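Local structure of protease 2A (Rhinovirus C, 5X45) at residues E27-A32 and V39-V44; G100-G105 and N127-T132. The protein probably acts as a chymotrypsin-like cysteine protease that cuts the viral polyprotein and, as in related enteroviruses, host proteins. All blocks are in the same frame, centred on the assembly; numbering follows the deposited sequence.

Contact 1: residues E27-A32 and V39-V44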
loop_
_atom_site.group_PDB
_atom_site.type_symbol
_atom_site.label_atom_id
_atom_site.label_comp_id
_atom_site.label_asym_id
_atom_site.label_seq_id
_atom_site.Cartn_x
_atom_site.Cartn_y
_atom_site.Cartn_z
ATOM N N GLU A 27 2.551 19.985 -1.500
ATOM C CA GLU A 27 3.610 19.102 -2.001
ATOM C C GLU A 27 3.052 17.851 -2.674
ATOM O O GLU A 27 3.814 16.980 -3.092
ATOM C CB GLU A 27 4.580 18.658 -0.890
ATOM C CG GLU A 27 5.339 19.740 -0.129
ATOM C CD GLU A 27 4.585 20.312 1.056
ATOM O OE1 GLU A 27 3.440 19.887 1.324
ATOM O OE2 GLU A 27 5.156 21.190 1.737
ATOM N N THR A 28 1.731 17.751 -2.770
ATOM C CA THR A 28 1.112 16.620 -3.454
ATOM C C THR A 28 1.489 16.617 -4.938
ATOM O O THR A 28 1.362 17.643 -5.610
ATOM C CB THR A 28 -0.422 16.647 -3.301
ATOM O OG1 THR A 28 -0.759 16.612 -1.911
ATOM C CG2 THR A 28 -1.068 15.456 -3.988
ATOM N N ILE A 29 1.977 15.482 -5.435
ATOM C CA ILE A 29 2.336 15.364 -6.845
ATOM C C ILE A 29 1.491 14.288 -7.543
ATOM O O ILE A 29 1.522 14.159 -8.763
ATOM C CB ILE A 29 3.842 15.041 -7.042
ATOM C CG1 ILE A 29 4.209 13.715 -6.383
ATOM C CG2 ILE A 29 4.713 16.153 -6.500
ATOM C CD1 ILE A 29 5.659 13.335 -6.590
ATOM N N LEU A 30 0.721 13.531 -6.767
ATOM C CA LEU A 30 -0.196 12.541 -7.329
ATOM C C LEU A 30 -1.297 12.231 -6.337
ATOM O O LEU A 30 -1.029 11.957 -5.168
ATOM C CB LEU A 30 0.524 11.247 -7.710
ATOM C CG LEU A 30 -0.276 10.236 -8.550
ATOM C CD1 LEU A 30 0.671 9.467 -9.459
ATOM C CD2 LEU A 30 -1.090 9.256 -7.705
ATOM N N LEU A 31 -2.538 12.261 -6.809
ATOM C CA LEU A 31 -3.663 11.853 -5.982
ATOM C C LEU A 31 -4.597 10.968 -6.794
ATOM O O LEU A 31 -5.179 11.403 -7.785
ATOM C CB LEU A 31 -4.420 13.062 -5.421
ATOM C CG LEU A 31 -5.578 12.664 -4.498
ATOM C CD1 LEU A 31 -5.067 11.831 -3.327
ATOM C CD2 LEU A 31 -6.338 13.876 -3.994
ATOM N N ALA A 32 -4.695 9.706 -6.386
ATOM C CA ALA A 32 -5.513 8.724 -7.090
ATOM C C ALA A 32 -6.394 7.930 -6.125
ATOM O O ALA A 32 -5.937 6.973 -5.508
ATOM C CB ALA A 32 -4.613 7.773 -7.901
ATOM N N VAL A 39 0.574 10.824 -3.245
ATOM C CA VAL A 39 2.023 10.929 -3.244
ATOM C C VAL A 39 2.448 12.384 -3.094
ATOM O O VAL A 39 1.974 13.259 -3.823
ATOM C CB VAL A 39 2.652 10.354 -4.515
ATOM C CG1 VAL A 39 4.175 10.326 -4.364
ATOM C CG2 VAL A 39 2.118 8.963 -4.782
ATOM N N ASP A 40 3.347 12.631 -2.144
ATOM C CA ASP A 40 3.863 13.970 -1.894
ATOM C C ASP A 40 5.354 14.008 -2.159
ATOM O O ASP A 40 6.064 13.047 -1.888
ATOM C CB ASP A 40 3.567 14.417 -0.456
ATOM C CG ASP A 40 2.079 14.683 -0.213
ATOM O OD1 ASP A 40 1.236 14.097 -0.923
ATOM O OD2 ASP A 40 1.749 15.493 0.681
ATOM N N SER A 41 5.828 15.113 -2.720
ATOM C CA SER A 41 7.260 15.322 -2.849
ATOM C C SER A 41 7.842 15.674 -1.486
ATOM O O SER A 41 7.123 16.129 -0.595
ATOM C CB SER A 41 7.555 16.429 -3.844
ATOM O OG SER A 41 7.048 17.649 -3.347
ATOM N N THR A 42 9.135 15.444 -1.308
ATOM C CA THR A 42 9.777 15.809 -0.056
ATOM C C THR A 42 11.238 16.206 -0.221
ATOM O O THR A 42 11.976 15.649 -1.032
ATOM C CB THR A 42 9.656 14.672 0.985
ATOM O OG1 THR A 42 10.226 15.108 2.229
ATOM C CG2 THR A 42 10.375 13.411 0.510
ATOM N N ASN A 43 11.628 17.197 0.569
ATOM C CA ASN A 43 12.980 17.723 0.577
ATOM C C ASN A 43 13.925 16.818 1.364
ATOM O O ASN A 43 15.139 16.851 1.157
ATOM C CB ASN A 43 12.983 19.143 1.127
ATOM C CG ASN A 43 12.764 20.173 0.036
ATOM O OD1 ASN A 43 12.971 19.887 -1.145
ATOM N ND2 ASN A 43 12.327 21.368 0.419
ATOM N N VAL A 44 13.373 16.063 2.316
ATOM C CA VAL A 44 14.186 15.158 3.135
ATOM C C VAL A 44 14.099 13.736 2.545
ATOM O O VAL A 44 13.010 13.199 2.318
ATOM C CB VAL A 44 13.769 15.200 4.646
ATOM C CG1 VAL A 44 12.999 16.486 4.916
ATOM C CG2 VAL A 44 12.888 14.044 5.054
#
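The carbonyl oxygen of Val39 is gripped by two backbone donors, the consecutive N-H groups of Ile29 and Leu30. The bond from Ile29 N to Val39 O is the shorter and straighter, 2.7 Å with 168° at the hydrogen; that from Leu30 N to Val39 O is longer at 3.2 Å, more bent, and falls on a lone pair. Two residues thus share one opposite them, a classic beta bulge, which Ile29 makes possible by leaving the extended conformation (psi -8°). Beyond it Val39 N returns a 2.7 Å bond to Leu30 O, and before it Ser41 N reaches Glu27 O at 2.8 Å. These bonds knit the antiparallel hairpin of strands 28-32 and 37-41, at the edge of the four-stranded sheet that stands in 2A proteases for the N-terminal barrel of chymotrypsin.

The faces differ in character. Leu30 and Val39 share one, their CB atoms 3.9 Å apart, and buried Val39 also packs on Ala14 and Tyr16 of the next strand, a place suited to a compact branched side chain. The bulge leaves Ile29 at the flank, where CG1, held between backbone N and carbonyl carbon, crosses obliquely to Val39 CG1 at 3.9 Å, while the CG2 branch lies against Ser41 CB. On the other face Thr28 and Asp40 form a non-hydrogen-bonded pair, and Asp40 OD1 comes within 3.4 Å of Thr28 OG1. Their firmer polar partners lie nearby: Thr28 OG1 takes a bond from Thr25 N, and Asp40 binds Gln38 NE2 through OD1 and Thr25 OG1 through OD2. Glu27 OE1 also reaches Thr25 OG1; as that hydroxyl has one proton, both bonds can hold together only if one carboxylate is protonated, a state that the nearness of two like charges might favour.

Contact 2: residues G100-G105 and N127-T132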
loop_
_atom_site.group_PDB
_atom_site.type_symbol
_atom_site.label_atom_id
_atom_site.label_comp_id
_atom_site.label_asym_id
_atom_site.label_seq_id
_atom_site.Cartn_x
_atom_site.Cartn_y
_atom_site.Cartn_z
ATOM N N GLY A 100 -3.805 -13.862 3.938
ATOM C CA GLY A 100 -3.151 -13.259 5.076
ATOM C C GLY A 100 -4.145 -12.527 5.940
ATOM O O GLY A 100 -5.243 -12.209 5.501
ATOM N N HIS A 101 -3.766 -12.298 7.189
ATOM C CA HIS A 101 -4.631 -11.602 8.119
ATOM C C HIS A 101 -4.698 -10.097 7.846
ATOM O O HIS A 101 -3.678 -9.448 7.582
ATOM C CB HIS A 101 -4.167 -11.827 9.547
ATOM C CG HIS A 101 -4.946 -11.039 10.543
ATOM N ND1 HIS A 101 -6.204 -11.413 10.968
ATOM C CD2 HIS A 101 -4.666 -9.874 11.172
ATOM C CE1 HIS A 101 -6.651 -10.525 11.837
ATOM N NE2 HIS A 101 -5.739 -9.583 11.979
ATOM N N CYS A 102 -5.909 -9.550 7.903
ATOM C CA CYS A 102 -6.091 -8.115 7.743
ATOM C C CYS A 102 -7.322 -7.630 8.503
ATOM O O CYS A 102 -8.395 -8.217 8.414
ATOM C CB CYS A 102 -6.202 -7.758 6.262
ATOM S SG CYS A 102 -6.293 -5.992 5.915
ATOM N N GLU A 103 -7.153 -6.550 9.255
ATOM C CA GLU A 103 -8.244 -5.945 10.009
ATOM C C GLU A 103 -8.328 -4.465 9.675
ATOM O O GLU A 103 -7.368 -3.897 9.155
ATOM C CB GLU A 103 -8.027 -6.106 11.511
ATOM C CG GLU A 103 -8.195 -7.491 12.051
ATOM C CD GLU A 103 -7.872 -7.533 13.529
ATOM O OE1 GLU A 103 -7.886 -6.452 14.160
ATOM O OE2 GLU A 103 -7.611 -8.633 14.063
ATOM N N PRO A 104 -9.467 -3.827 9.993
ATOM C CA PRO A 104 -9.501 -2.364 9.912
ATOM C C PRO A 104 -8.363 -1.743 10.719
ATOM O O PRO A 104 -8.147 -2.125 11.865
ATOM C CB PRO A 104 -10.868 -2.015 10.509
ATOM C CG PRO A 104 -11.716 -3.206 10.194
ATOM C CD PRO A 104 -10.798 -4.399 10.277
ATOM N N GLY A 105 -7.631 -0.814 10.115
ATOM C CA GLY A 105 -6.517 -0.184 10.797
ATOM C C GLY A 105 -5.159 -0.644 10.296
ATOM O O GLY A 105 -4.131 -0.091 10.687
ATOM N N ASN A 127 -9.016 -13.697 5.701
ATOM C CA ASN A 127 -7.768 -14.323 5.281
ATOM C C ASN A 127 -7.383 -13.887 3.859
ATOM O O ASN A 127 -6.811 -14.626 3.059
ATOM C CB ASN A 127 -7.905 -15.845 5.418
ATOM C CG ASN A 127 -6.597 -16.591 5.207
ATOM O OD1 ASN A 127 -5.643 -16.075 4.641
ATOM N ND2 ASN A 127 -6.531 -17.796 5.731
ATOM N N HIS A 128 -7.806 -12.687 3.519
ATOM C CA HIS A 128 -7.306 -12.036 2.340
ATOM C C HIS A 128 -6.848 -10.629 2.676
ATOM O O HIS A 128 -7.479 -9.920 3.467
ATOM C CB HIS A 128 -8.362 -12.034 1.263
ATOM C CG HIS A 128 -8.401 -13.319 0.527
ATOM N ND1 HIS A 128 -9.269 -14.337 0.864
ATOM C CD2 HIS A 128 -7.589 -13.811 -0.430
ATOM C CE1 HIS A 128 -9.036 -15.374 0.081
ATOM N NE2 HIS A 128 -8.018 -15.084 -0.710
ATOM N N VAL A 129 -5.733 -10.240 2.081
ATOM C CA VAL A 129 -5.194 -8.910 2.248
ATOM C C VAL A 129 -4.927 -8.371 0.846
ATOM O O VAL A 129 -4.411 -9.088 -0.016
ATOM C CB VAL A 129 -3.929 -8.919 3.128
ATOM C CG1 VAL A 129 -2.943 -9.955 2.615
ATOM C CG2 VAL A 129 -3.300 -7.515 3.199
ATOM N N ALA A 130 -5.314 -7.121 0.620
ATOM C CA ALA A 130 -5.161 -6.466 -0.674
ATOM C C ALA A 130 -4.165 -5.324 -0.574
ATOM O O ALA A 130 -4.266 -4.465 0.304
ATOM C CB ALA A 130 -6.501 -5.943 -1.170
ATOM N N PHE A 131 -3.209 -5.310 -1.487
ATOM C CA PHE A 131 -2.216 -4.255 -1.507
ATOM C C PHE A 131 -2.388 -3.431 -2.777
ATOM O O PHE A 131 -2.682 -3.992 -3.837
ATOM C CB PHE A 131 -0.793 -4.834 -1.455
ATOM C CG PHE A 131 -0.574 -5.860 -0.368
ATOM C CD1 PHE A 131 -0.862 -7.205 -0.591
ATOM C CD2 PHE A 131 -0.047 -5.484 0.866
ATOM C CE1 PHE A 131 -0.642 -8.154 0.404
ATOM C CE2 PHE A 131 0.177 -6.427 1.863
ATOM C CZ PHE A 131 -0.124 -7.769 1.632
ATOM N N THR A 132 -2.214 -2.115 -2.685
ATOM C CA THR A 132 -2.002 -1.350 -3.905
ATOM C C THR A 132 -0.558 -1.549 -4.334
ATOM O O THR A 132 0.367 -1.414 -3.540
ATOM C CB THR A 132 -2.288 0.159 -3.769
ATOM O OG1 THR A 132 -1.293 0.776 -2.948
ATOM C CG2 THR A 132 -3.615 0.381 -3.170
#
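The loop that leads from strand 95-98 to the Pro-Gly-Asp-Cys-Gly-Gly motif, which carries the nucleophilic cysteine in 2A proteases of this family, passes here beside the start of strand 129-133 in the C-terminal barrel. Pro104 and Gly105 open that motif; the touching is done earlier in the loop, by Gly100 and Cys102.

At Gly100 the N-H points to the turn at Asn127 and makes a weak hydrogen bond to Asn127 O, 3.2 Å long with 154° at the hydrogen. Asn127 OD1 also stands 3.0 Å from Gly100 N, brought round by a side chain whose CG is anti to the backbone N (chi1 -171°), although this residue is poorly ordered. Asn127 adopts a left-handed backbone conformation, which asparagine tolerates well and which suits the tight turn. Its CA in turn makes a CA-H...O contact with Gly100 O at 3.3 Å. Gly100 itself is almost fully extended, with phi at 168°, a shape natural to glycine, and its bare CA lets Val129 CG1 approach to 4.1 Å.

Two residues on, Cys102 directs CB to the strand. This atom meets Val129 CB at 4.0 Å and lies 3.8 Å from His128 O, so a slim side chain can lie close to both the backbone and the valine; SG is anti to the backbone N, and the buried side chain touches Ile121. His101 turns from the strand, while its carbonyl is bound by Tyr60 OH. Farther along, Asp106 OD2 accepts from Glu103 N just where the loop enters the nucleophile motif.

Val129 packs on the same Ile121, which belongs to strand 116-124, and strand 129-133 lies between that strand and 95-98, to whose Gly98 Val129 is bonded by its backbone.

How the contacts relate
The two contacts lie on opposite sides of the chain's centre, with their own centres 25 Å apart and their nearest atoms about 7 Å apart, and they share no strand. Contact 1 is a surface contact between neighbouring strands of the N-terminal sheet, whereas contact 2 is partly buried and sets a loop beside a strand of the C-terminal barrel. The chemistry follows: regular backbone bonding, broken by a bulge, dominates contact 1, with a threonine hydroxyl and an aspartate carboxylate on one face; contact 2 has one weak backbone bond and relies more on close fit, a glycine and a cysteine against a buried valine. Only contact 2 adjoins the nucleophile motif.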